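GNA33 (Neisseria gonorrhoeae FA 1090, PDB 2G6G) probably cleaves the MurNAc-GlcNAc glycosidic linkage of peptidoglycan as a lytic transglycosylase, leaving a 1,6-anhydro bond in the MurNAc residue. Local coordinates at residues Q56-S61 with N367-A372; F65-A70 with G331-G336; V150-G155 with G173-A178. All blocks are in the same frame, centred on the assembly; numbering follows the deposited sequence.

Interaction 1 (Q56-S61 with N367-A372); sequences QDFAKS and NRLIMA
A mostly buried helix-on-strand contact, with one hydrogen bond at its centre, joins Ser-61 in the first turn of helix 58-72 to Leu-369 of strand 365-374. Ser-61 OG donates to Leu-369 O at 2.8 Å, approaching in the carbonyl plane on a lone pair, with a C=O...donor angle of 136°. The serine OG lies anti to its own carbonyl carbon (chi1 -61°), a setting that turns it toward the strand. Water 1 donates to the same OG and accepts a weak bond from Leu-369 N, so the small hydroxyl donates one hydrogen bond and accepts another, which satisfies it in a buried site.

Apolar groups close around this polar centre. Leu-369 CD1 sits at the edge of the Phe-58 ring, 4.0 Å from CE2, while one face of that ring carries Gln-56 CB. Two residues farther along the strand from Leu-369, the chain of selenomethionine Met-371, bent at chi2 and chi3, brings its CE to 3.3 Å from Ser-61 O. At the other end of the contact, Gln-56 CG lies 3.4 Å from Asn-367 O. Asp-57 caps the helix by accepting a weak bond from Lys-60 N. Helix 92-102 adds Ala-95 beside Phe-58 and Phe-99 beside Leu-369. Strand 365-374 belongs to the 3D domain, whose family relationship points to a double-psi beta barrel, and the contact lays the start of helix 58-72 on that strand.

Interaction 2 (F65-A70 with G331-G336); sequences FRLGCA and GTPLMG
Leu-67 and selenomethionine Met-335 cross at about a right angle, where the middle of helix 58-72 meets the irregular chain that leads into strand 339-341, a strand paired in parallel with strand 365-374 of the probable double-psi barrel. Leu-67 CD1 lies 3.6 Å from Met-335 CE and also meets the CB of that residue. Leu-67 CG stands anti to the carbonyl carbon (chi1 -64°), a common helical setting that sends the isobutyl group out from the helix to the extended chain. Met-335 starts the other way, with CG anti to its backbone N, runs out straight and bends at chi3 (-61°), which turns its methyl back onto the leucine. A long unbranched chain suits this place because it can follow the helix surface; Gln-63 and Ser-64 of the same helix also touch it.

Pro-333 meets the leucine with both its backbone and its ring. Its O is 3.4 Å from Leu-67 CD1, and its CG faces the other branch, 4.4 Å from Leu-67 CD2. Proline's restricted phi suits the extended backbone, and its ring carbons offer an apolar surface to the leucine.

On the next step of the helix, Thr-332 CG2 lies 3.5 Å from Gly-68 CA, against bare backbone. Cys-69, whose side chain leaves on the side away from the loop, forms the disulfide with Cys-82 and so links this helix to helix 79-85.

Threonine serves both chemistries at once, its methyl on the glycine and its hydroxyl on a helix carbonyl: Thr-332 OG1 donates to Leu-67 O at 2.8 Å, with the donor tilted 25° from the carbonyl plane.

Interaction 3 (V150-G155 with G173-A178); sequences VPLPAG and GTIDNA
Pro-151 and Pro-153 bring the only rings to this contact, and each touches through its CD atom, next to the ring nitrogen. Pro-151 CD is 3.4 Å from Gly-173 O, and Pro-153 CD is 4.1 Å from Ile-175 CD1. No aromatic ring takes part.

Aliphatic branches do most of the remaining packing. Ile-175 is central: its CG1, anti to the carbonyl carbon (chi1 -66°), meets Val-150 CG1 at 3.8 Å, the two side chains crossing at about a right angle. Farther out, its CD1 reaches Leu-152 CD2, also at 3.8 Å, so one unbranched arm of the isoleucine touches three residues in turn. The second methyl of Val-150, CG2, rests against the backbone of Gly-173, 3.8 Å from its C. A glycine suits that spot, for its missing side chain leaves the valine this close approach.

Strands 148-151 and 172-175 are outermost in two small antiparallel sheets, and the touching parts run 32° apart. A backbone bond between Gly-173 and Ser-149, just before the first segment, joins them at the start; past it they diverge and side chains fill the gap. Both belong to the MltA-specific insert, a domain of the ribosomal L25 clan. Ile-198 of strand 197-203 packs on Val-150 and Leu-152, and Ile-165 of strand 162-169 on Ile-175.

With no hydrogen bond between the segments themselves, cohesion here comes from van der Waals packing of aliphatic side chains, proline CD atoms and the Gly-173 backbone; the prolines have no N-H to offer, and the fit depends on shape more than on direction.

How the interactions relate
Helix 58-72 comes early in the chain and opens two of the loops: segment 56-61 begins interaction 1 and segment 65-70 begins interaction 2. The chain then crosses to the insert domain, where interaction 3 closes a short loop between 150-155 and 173-178. On its return, 331-336 closes interaction 2 and 367-372 closes interaction 1, so the three are nested without crossing. Interactions 1 and 2 touch, with Met-371 CG 3.5 Å from Phe-65 N, and together fasten one helix to strand 365-374 and to the chain that leads into strand 339-341. Interaction 3, its centre about 44 Å from that of interaction 1, joins two sheets of the insert.

Interaction 1 (Q56-S61 with N367-A372)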
ATOM      1  N   GLN A  56     -21.934  -5.248  14.267  1.00 25.19           N
ATOM      2  CA  GLN A  56     -20.810  -4.467  13.746  1.00 23.88           C
ATOM      3  C   GLN A  56     -21.049  -2.967  13.628  1.00 22.91           C
ATOM      4  O   GLN A  56     -22.194  -2.506  13.530  1.00 22.37           O
ATOM      5  CB  GLN A  56     -20.298  -5.045  12.414  1.00 22.99           C
ATOM      6  CG  GLN A  56     -19.575  -6.368  12.577  1.00 25.00           C
ATOM      7  CD  GLN A  56     -19.001  -6.586  13.993  1.00 28.87           C
ATOM      8  OE1 GLN A  56     -19.157  -7.673  14.592  1.00 30.05           O
ATOM      9  NE2 GLN A  56     -18.335  -5.562  14.531  1.00 28.28           N
ATOM     10  N   ASP A  57     -19.945  -2.217  13.624  1.00 21.43           N
ATOM     11  CA  ASP A  57     -20.018  -0.777  13.436  1.00 19.47           C
ATOM     12  C   ASP A  57     -20.145  -0.456  11.957  1.00 17.83           C
ATOM     13  O   ASP A  57     -19.175  -0.028  11.314  1.00 17.27           O
ATOM     14  CB  ASP A  57     -18.801  -0.072  14.026  1.00 19.68           C
ATOM     15  CG  ASP A  57     -19.083   1.383  14.316  1.00 21.27           C
ATOM     16  OD1 ASP A  57     -19.911   1.967  13.585  1.00 21.34           O
ATOM     17  OD2 ASP A  57     -18.501   1.938  15.278  1.00 23.11           O
ATOM     18  N   PHE A  58     -21.352  -0.654  11.428  1.00 15.50           N
ATOM     19  CA  PHE A  58     -21.613  -0.507  10.009  1.00 13.34           C
ATOM     20  C   PHE A  58     -21.481   0.914   9.538  1.00 12.97           C
ATOM     21  O   PHE A  58     -21.162   1.137   8.364  1.00 12.83           O
ATOM     22  CB  PHE A  58     -22.989  -1.049   9.659  1.00 13.69           C
ATOM     23  CG  PHE A  58     -23.073  -2.530   9.685  1.00 13.59           C
ATOM     24  CD1 PHE A  58     -23.674  -3.176  10.744  1.00 13.06           C
ATOM     25  CD2 PHE A  58     -22.523  -3.291   8.650  1.00 15.13           C
ATOM     26  CE1 PHE A  58     -23.755  -4.562  10.773  1.00 13.20           C
ATOM     27  CE2 PHE A  58     -22.607  -4.679   8.675  1.00 14.56           C
ATOM     28  CZ  PHE A  58     -23.232  -5.305   9.741  1.00 13.94           C
ATOM     29  N   ALA A  59     -21.737   1.865  10.444  1.00 12.15           N
ATOM     30  CA  ALA A  59     -21.575   3.299  10.180  1.00 11.85           C
ATOM     31  C   ALA A  59     -20.151   3.626   9.760  1.00 11.37           C
ATOM     32  O   ALA A  59     -19.944   4.293   8.765  1.00 12.53           O
ATOM     33  CB  ALA A  59     -21.989   4.146  11.409  1.00 10.76           C
ATOM     34  N   LYS A  60     -19.159   3.146  10.498  1.00 11.35           N
ATOM     35  CA  LYS A  60     -17.759   3.302  10.039  1.00 10.72           C
ATOM     36  C   LYS A  60     -17.446   2.615   8.707  1.00  9.98           C
ATOM     37  O   LYS A  60     -16.786   3.208   7.844  1.00  9.39           O
ATOM     38  CB  LYS A  60     -16.741   2.922  11.122  1.00 10.73           C
ATOM     39  CG  LYS A  60     -16.757   3.891  12.347  1.00 13.12           C
ATOM     40  CD  LYS A  60     -15.454   3.757  13.146  1.00 16.15           C
ATOM     41  CE  LYS A  60     -15.546   4.235  14.572  1.00 17.97           C
ATOM     42  NZ  LYS A  60     -15.766   5.711  14.655  1.00 20.18           N
ATOM     43  N   SER A  61     -17.952   1.396   8.519  1.00  9.64           N
ATOM     44  CA  SER A  61     -17.750   0.665   7.260  1.00  9.71           C
ATOM     45  C   SER A  61     -18.308   1.434   6.057  1.00  9.15           C
ATOM     46  O   SER A  61     -17.714   1.426   4.969  1.00  8.23           O
ATOM     47  CB  SER A  61     -18.390  -0.731   7.349  1.00  9.48           C
ATOM     48  OG  SER A  61     -17.780  -1.471   8.395  1.00 11.26           O
ATOM     49  N   ASN A 367     -14.120  -8.636  14.066  1.00 17.76           N
ATOM     50  CA  ASN A 367     -14.971  -9.125  12.990  1.00 18.16           C
ATOM     51  C   ASN A 367     -15.514  -7.906  12.362  1.00 17.61           C
ATOM     52  O   ASN A 367     -16.264  -7.197  13.023  1.00 18.74           O
ATOM     53  CB  ASN A 367     -16.213  -9.785  13.540  1.00 18.72           C
ATOM     54  CG  ASN A 367     -16.000 -11.176  13.993  1.00 19.73           C
ATOM     55  OD1 ASN A 367     -15.242 -11.935  13.409  1.00 20.88           O
ATOM     56  ND2 ASN A 367     -16.710 -11.542  15.052  1.00 23.62           N
ATOM     57  N   ARG A 368     -15.180  -7.638  11.112  1.00 16.29           N
ATOM     58  CA  ARG A 368     -15.684  -6.408  10.526  1.00 14.96           C
ATOM     59  C   ARG A 368     -15.623  -6.323   9.021  1.00 13.87           C
ATOM     60  O   ARG A 368     -14.795  -6.979   8.376  1.00 12.08           O
ATOM     61  CB  ARG A 368     -14.972  -5.216  11.127  1.00 15.36           C
ATOM     62  CG  ARG A 368     -13.526  -5.138  10.773  1.00 14.51           C
ATOM     63  CD  ARG A 368     -12.901  -4.017  11.551  1.00 19.97           C
ATOM     64  NE  ARG A 368     -13.276  -4.007  12.966  1.00 20.33           N
ATOM     65  CZ  ARG A 368     -12.964  -3.038  13.822  1.00 21.00           C
ATOM     66  NH1 ARG A 368     -12.273  -1.985  13.406  1.00 20.92           N
ATOM     67  NH2 ARG A 368     -13.349  -3.117  15.095  1.00 20.58           N
ATOM     68  N   LEU A 369     -16.497  -5.471   8.493  1.00 12.71           N
ATOM     69  CA  LEU A 369     -16.467  -5.071   7.098  1.00 13.41           C
ATOM     70  C   LEU A 369     -15.431  -4.000   6.892  1.00 12.67           C
ATOM     71  O   LEU A 369     -15.649  -2.850   7.261  1.00 13.18           O
ATOM     72  CB  LEU A 369     -17.800  -4.468   6.646  1.00 13.02           C
ATOM     73  CG  LEU A 369     -18.847  -5.340   5.989  1.00 14.97           C
ATOM     74  CD1 LEU A 369     -19.991  -4.408   5.603  1.00 12.76           C
ATOM     75  CD2 LEU A 369     -18.321  -6.086   4.796  1.00 13.03           C
ATOM     76  N   ILE A 370     -14.329  -4.377   6.284  1.00 12.27           N
ATOM     77  CA  ILE A 370     -13.329  -3.403   5.821  1.00 12.66           C
ATOM     78  C   ILE A 370     -13.520  -3.227   4.310  1.00 11.93           C
ATOM     79  O   ILE A 370     -14.322  -3.943   3.703  1.00 12.91           O
ATOM     80  CB  ILE A 370     -11.900  -3.849   6.173  1.00 12.73           C
ATOM     81  CG1 ILE A 370     -11.554  -5.147   5.454  1.00 12.21           C
ATOM     82  CG2 ILE A 370     -11.776  -4.037   7.714  1.00 13.97           C
ATOM     83  CD1 ILE A 370     -10.091  -5.468   5.481  1.00 12.60           C
HETATM   84  N   MSE A 371     -12.865  -2.246   3.713  1.00 10.81           N
HETATM   85  CA  MSE A 371     -13.015  -2.035   2.283  1.00 10.16           C
HETATM   86  C   MSE A 371     -11.726  -2.487   1.628  1.00  9.90           C
HETATM   87  O   MSE A 371     -10.666  -2.058   2.020  1.00  8.35           O
HETATM   88  CB  MSE A 371     -13.291  -0.565   1.983  1.00 10.75           C
HETATM   89  CG  MSE A 371     -14.554  -0.045   2.637  1.00 12.85           C
HETATM   90 SE   MSE A 371     -16.132  -1.069   2.124  0.80 18.49          SE
HETATM   91  CE  MSE A 371     -16.848  -1.517   3.885  1.00  9.86           C
ATOM     92  N   ALA A 372     -11.837  -3.356   0.629  1.00 10.11           N
ATOM     93  CA  ALA A 372     -10.689  -3.906  -0.074  1.00 11.37           C
ATOM     94  C   ALA A 372     -10.174  -2.843  -1.039  1.00 11.74           C
ATOM     95  O   ALA A 372     -10.417  -2.940  -2.230  1.00 13.35           O
ATOM     96  CB  ALA A 372     -11.107  -5.184  -0.855  1.00 10.91           C
TER
HETATM   97  O   HOH W   1     -17.825  -3.174  10.644  1.00  8.86           O

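Interaction 2 (F65-A70 with G331-G336)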
ATOM      1  N   PHE A  65     -16.568   2.835   2.786  1.00 12.53           N
ATOM      2  CA  PHE A  65     -17.064   2.625   1.414  1.00 11.94           C
ATOM      3  C   PHE A  65     -17.195   3.935   0.617  1.00 11.90           C
ATOM      4  O   PHE A  65     -16.877   3.978  -0.571  1.00 11.28           O
ATOM      5  CB  PHE A  65     -18.417   1.892   1.403  1.00 11.48           C
ATOM      6  CG  PHE A  65     -18.835   1.444   0.031  1.00 12.10           C
ATOM      7  CD1 PHE A  65     -18.123   0.426  -0.630  1.00 10.73           C
ATOM      8  CD2 PHE A  65     -19.868   2.071  -0.636  1.00 11.04           C
ATOM      9  CE1 PHE A  65     -18.481   0.020  -1.909  1.00 10.41           C
ATOM     10  CE2 PHE A  65     -20.246   1.672  -1.924  1.00 12.72           C
ATOM     11  CZ  PHE A  65     -19.554   0.636  -2.565  1.00 11.11           C
ATOM     12  N   ARG A  66     -17.685   4.983   1.278  1.00 11.83           N
ATOM     13  CA  ARG A  66     -17.886   6.291   0.642  1.00 12.24           C
ATOM     14  C   ARG A  66     -16.576   6.908   0.100  1.00 12.83           C
ATOM     15  O   ARG A  66     -16.596   7.552  -0.963  1.00 13.65           O
ATOM     16  CB  ARG A  66     -18.576   7.286   1.599  1.00 11.12           C
ATOM     17  CG  ARG A  66     -20.075   7.151   1.771  1.00  9.80           C
ATOM     18  CD  ARG A  66     -20.518   8.163   2.835  1.00 11.27           C
ATOM     19  NE  ARG A  66     -21.971   8.204   3.039  1.00  8.51           N
ATOM     20  CZ  ARG A  66     -22.678   9.290   3.380  1.00  8.43           C
ATOM     21  NH1 ARG A  66     -22.095  10.476   3.579  1.00  4.53           N
ATOM     22  NH2 ARG A  66     -24.001   9.186   3.533  1.00  5.61           N
ATOM     23  N   LEU A  67     -15.473   6.746   0.838  1.00 13.28           N
ATOM     24  CA  LEU A  67     -14.125   7.207   0.393  1.00 14.36           C
ATOM     25  C   LEU A  67     -13.638   6.566  -0.911  1.00 14.19           C
ATOM     26  O   LEU A  67     -12.981   7.215  -1.732  1.00 13.81           O
ATOM     27  CB  LEU A  67     -13.048   6.957   1.474  1.00 14.41           C
ATOM     28  CG  LEU A  67     -13.149   7.685   2.824  1.00 16.91           C
ATOM     29  CD1 LEU A  67     -12.090   7.152   3.776  1.00 17.54           C
ATOM     30  CD2 LEU A  67     -13.006   9.202   2.651  1.00 18.71           C
ATOM     31  N   GLY A  68     -13.937   5.285  -1.089  1.00 14.29           N
ATOM     32  CA  GLY A  68     -13.537   4.597  -2.305  1.00 14.70           C
ATOM     33  C   GLY A  68     -14.364   4.979  -3.521  1.00 15.26           C
ATOM     34  O   GLY A  68     -13.924   4.798  -4.654  1.00 14.60           O
ATOM     35  N   CYS A  69     -15.568   5.496  -3.282  1.00 16.07           N
ATOM     36  CA  CYS A  69     -16.520   5.733  -4.341  1.00 17.51           C
ATOM     37  C   CYS A  69     -16.111   6.867  -5.254  1.00 17.56           C
ATOM     38  O   CYS A  69     -16.615   6.936  -6.348  1.00 18.08           O
ATOM     39  CB  CYS A  69     -17.965   5.915  -3.818  1.00 17.44           C
ATOM     40  SG  CYS A  69     -18.810   4.337  -3.431  0.80 20.08           S
ATOM     41  N   ALA A  70     -15.176   7.721  -4.838  1.00 18.30           N
ATOM     42  CA  ALA A  70     -14.700   8.806  -5.713  1.00 18.91           C
ATOM     43  C   ALA A  70     -14.122   8.220  -6.999  1.00 19.58           C
ATOM     44  O   ALA A  70     -14.316   8.775  -8.080  1.00 19.87           O
ATOM     45  CB  ALA A  70     -13.663   9.673  -5.005  1.00 19.07           C
ATOM     46  N   GLY A 331      -6.742   4.463  -5.490  1.00 15.47           N
ATOM     47  CA  GLY A 331      -6.468   5.871  -5.826  1.00 16.20           C
ATOM     48  C   GLY A 331      -7.159   6.794  -4.845  1.00 16.13           C
ATOM     49  O   GLY A 331      -7.330   7.973  -5.095  1.00 16.13           O
ATOM     50  N   THR A 332      -7.478   6.235  -3.690  1.00 16.29           N
ATOM     51  CA  THR A 332      -8.410   6.801  -2.745  1.00 17.20           C
ATOM     52  C   THR A 332      -7.832   6.738  -1.293  1.00 16.71           C
ATOM     53  O   THR A 332      -7.147   5.777  -0.952  1.00 16.68           O
ATOM     54  CB  THR A 332      -9.747   6.012  -2.973  1.00 17.23           C
ATOM     55  OG1 THR A 332     -10.777   6.896  -3.452  1.00 18.97           O
ATOM     56  CG2 THR A 332     -10.154   5.162  -1.818  1.00 18.14           C
ATOM     57  N   PRO A 333      -8.082   7.766  -0.446  1.00 16.67           N
ATOM     58  CA  PRO A 333      -7.507   7.764   0.920  1.00 16.32           C
ATOM     59  C   PRO A 333      -8.097   6.687   1.848  1.00 16.11           C
ATOM     60  O   PRO A 333      -9.318   6.481   1.880  1.00 16.52           O
ATOM     61  CB  PRO A 333      -7.843   9.160   1.451  1.00 16.75           C
ATOM     62  CG  PRO A 333      -9.092   9.580   0.658  1.00 17.28           C
ATOM     63  CD  PRO A 333      -8.931   8.953  -0.700  1.00 16.99           C
ATOM     64  N   LEU A 334      -7.246   6.016   2.618  1.00 15.52           N
ATOM     65  CA  LEU A 334      -7.674   4.871   3.437  1.00 14.71           C
ATOM     66  C   LEU A 334      -8.102   5.257   4.842  1.00 14.40           C
ATOM     67  O   LEU A 334      -7.422   6.040   5.509  1.00 13.71           O
ATOM     68  CB  LEU A 334      -6.536   3.845   3.548  1.00 14.59           C
ATOM     69  CG  LEU A 334      -5.889   3.339   2.269  1.00 14.42           C
ATOM     70  CD1 LEU A 334      -4.757   2.357   2.631  1.00 15.08           C
ATOM     71  CD2 LEU A 334      -6.894   2.703   1.320  1.00 12.28           C
HETATM   72  N   MSE A 335      -9.212   4.675   5.301  1.00 14.72           N
HETATM   73  CA  MSE A 335      -9.669   4.851   6.681  1.00 14.96           C
HETATM   74  C   MSE A 335      -9.032   3.838   7.629  1.00 14.01           C
HETATM   75  O   MSE A 335      -9.135   2.639   7.413  1.00 13.53           O
HETATM   76  CB  MSE A 335     -11.183   4.690   6.769  1.00 15.14           C
HETATM   77  CG  MSE A 335     -11.753   4.872   8.180  1.00 15.11           C
HETATM   78 SE   MSE A 335     -13.695   5.030   8.052  0.70 18.09          SE
HETATM   79  CE  MSE A 335     -13.698   6.621   6.955  1.00 17.91           C
ATOM     80  N   GLY A 336      -8.407   4.327   8.693  1.00 13.35           N
ATOM     81  CA  GLY A 336      -7.772   3.457   9.666  1.00 13.90           C
ATOM     82  C   GLY A 336      -8.731   2.448  10.261  1.00 14.73           C
ATOM     83  O   GLY A 336      -9.826   2.816  10.706  1.00 14.98           O
TER

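Interaction 3 (V150-G155 with G173-A178)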
ATOM      1  N   VAL A 150      11.921   3.587 -17.478  1.00 11.82           N
ATOM      2  CA  VAL A 150      11.809   2.969 -18.787  1.00 11.15           C
ATOM      3  C   VAL A 150      11.100   1.624 -18.624  1.00 11.38           C
ATOM      4  O   VAL A 150      11.603   0.760 -17.899  1.00 12.37           O
ATOM      5  CB  VAL A 150      13.210   2.800 -19.388  1.00 11.20           C
ATOM      6  CG1 VAL A 150      13.154   2.043 -20.710  1.00 11.81           C
ATOM      7  CG2 VAL A 150      13.892   4.167 -19.527  1.00  9.44           C
ATOM      8  N   PRO A 151       9.910   1.445 -19.253  1.00 11.42           N
ATOM      9  CA  PRO A 151       9.220   0.122 -19.179  1.00 11.02           C
ATOM     10  C   PRO A 151      10.086  -1.020 -19.725  1.00 11.70           C
ATOM     11  O   PRO A 151      10.721  -0.877 -20.778  1.00 10.16           O
ATOM     12  CB  PRO A 151       7.973   0.317 -20.052  1.00 10.99           C
ATOM     13  CG  PRO A 151       7.725   1.822 -20.037  1.00 10.39           C
ATOM     14  CD  PRO A 151       9.124   2.419 -20.045  1.00 10.84           C
ATOM     15  N   LEU A 152      10.126  -2.135 -18.994  1.00 11.82           N
ATOM     16  CA  LEU A 152      10.941  -3.277 -19.390  1.00 12.83           C
ATOM     17  C   LEU A 152       9.990  -4.378 -19.824  1.00 13.74           C
ATOM     18  O   LEU A 152       9.274  -4.927 -18.994  1.00 12.71           O
ATOM     19  CB  LEU A 152      11.779  -3.779 -18.212  1.00 12.87           C
ATOM     20  CG  LEU A 152      13.225  -4.277 -18.299  1.00 13.10           C
ATOM     21  CD1 LEU A 152      13.309  -5.611 -17.619  1.00 12.31           C
ATOM     22  CD2 LEU A 152      13.786  -4.374 -19.695  1.00 12.72           C
ATOM     23  N   PRO A 153       9.961  -4.692 -21.133  1.00 15.04           N
ATOM     24  CA  PRO A 153       9.123  -5.794 -21.594  1.00 15.73           C
ATOM     25  C   PRO A 153       9.519  -7.093 -20.903  1.00 16.66           C
ATOM     26  O   PRO A 153      10.693  -7.280 -20.560  1.00 16.42           O
ATOM     27  CB  PRO A 153       9.442  -5.888 -23.094  1.00 15.68           C
ATOM     28  CG  PRO A 153      10.722  -5.129 -23.273  1.00 15.88           C
ATOM     29  CD  PRO A 153      10.688  -4.050 -22.243  1.00 14.92           C
ATOM     30  N   ALA A 154       8.536  -7.967 -20.698  1.00 17.59           N
ATOM     31  CA  ALA A 154       8.766  -9.297 -20.153  1.00 18.55           C
ATOM     32  C   ALA A 154       9.908 -10.020 -20.869  1.00 19.14           C
ATOM     33  O   ALA A 154      10.637 -10.799 -20.248  1.00 19.18           O
ATOM     34  CB  ALA A 154       7.489 -10.120 -20.206  1.00 18.69           C
ATOM     35  N   GLY A 155      10.069  -9.740 -22.166  1.00 19.81           N
ATOM     36  CA  GLY A 155      11.134 -10.343 -22.975  1.00 20.48           C
ATOM     37  C   GLY A 155      12.555 -10.164 -22.447  1.00 20.78           C
ATOM     38  O   GLY A 155      13.418 -11.015 -22.687  1.00 20.76           O
ATOM     39  N   GLY A 173      11.394   7.216 -20.562  1.00 11.64           N
ATOM     40  CA  GLY A 173      12.156   6.854 -21.743  1.00 11.07           C
ATOM     41  C   GLY A 173      11.587   5.562 -22.262  1.00 11.19           C
ATOM     42  O   GLY A 173      10.725   4.954 -21.644  1.00  9.86           O
ATOM     43  N   THR A 174      12.095   5.127 -23.402  1.00 11.87           N
ATOM     44  CA  THR A 174      11.667   3.862 -23.970  1.00 11.50           C
ATOM     45  C   THR A 174      12.867   3.098 -24.521  1.00 11.37           C
ATOM     46  O   THR A 174      13.858   3.704 -24.935  1.00 10.86           O
ATOM     47  CB  THR A 174      10.571   4.091 -25.062  1.00 11.31           C
ATOM     48  OG1 THR A 174      10.030   2.826 -25.462  1.00 12.11           O
ATOM     49  CG2 THR A 174      11.127   4.818 -26.287  1.00  9.93           C
ATOM     50  N   ILE A 175      12.793   1.772 -24.500  1.00 12.03           N
ATOM     51  CA  ILE A 175      13.779   0.958 -25.173  1.00 12.44           C
ATOM     52  C   ILE A 175      13.504   1.021 -26.673  1.00 13.53           C
ATOM     53  O   ILE A 175      12.412   0.677 -27.126  1.00 13.77           O
ATOM     54  CB  ILE A 175      13.787  -0.502 -24.674  1.00 12.86           C
ATOM     55  CG1 ILE A 175      14.239  -0.558 -23.202  1.00 11.85           C
ATOM     56  CG2 ILE A 175      14.697  -1.369 -25.582  1.00 11.59           C
ATOM     57  CD1 ILE A 175      14.164  -1.914 -22.545  1.00 13.00           C
ATOM     58  N   ASP A 176      14.496   1.508 -27.421  1.00 14.29           N
ATOM     59  CA  ASP A 176      14.435   1.619 -28.874  1.00 14.71           C
ATOM     60  C   ASP A 176      15.830   1.311 -29.441  1.00 14.81           C
ATOM     61  O   ASP A 176      16.720   2.160 -29.433  1.00 14.41           O
ATOM     62  CB  ASP A 176      13.966   3.019 -29.279  1.00 14.35           C
ATOM     63  CG  ASP A 176      13.839   3.181 -30.795  1.00 16.13           C
ATOM     64  OD1 ASP A 176      14.190   2.236 -31.535  1.00 15.87           O
ATOM     65  OD2 ASP A 176      13.361   4.247 -31.261  1.00 16.59           O
ATOM     66  N   ASN A 177      16.024   0.088 -29.920  1.00 15.14           N
ATOM     67  CA  ASN A 177      17.329  -0.294 -30.435  1.00 16.35           C
ATOM     68  C   ASN A 177      17.745   0.376 -31.738  1.00 17.56           C
ATOM     69  O   ASN A 177      18.925   0.617 -31.951  1.00 18.44           O
ATOM     70  CB  ASN A 177      17.459  -1.812 -30.530  1.00 15.65           C
ATOM     71  CG  ASN A 177      17.456  -2.450 -29.176  1.00 13.88           C
ATOM     72  OD1 ASN A 177      17.892  -1.845 -28.217  1.00 12.16           O
ATOM     73  ND2 ASN A 177      16.923  -3.653 -29.077  1.00 12.29           N
ATOM     74  N   ALA A 178      16.795   0.660 -32.621  1.00 18.53           N
ATOM     75  CA  ALA A 178      17.167   1.272 -33.878  1.00 20.03           C
ATOM     76  C   ALA A 178      17.466   2.759 -33.676  1.00 20.56           C
ATOM     77  O   ALA A 178      18.544   3.232 -34.049  1.00 21.78           O
ATOM     78  CB  ALA A 178      16.096   1.044 -34.960  1.00 19.81           C
TER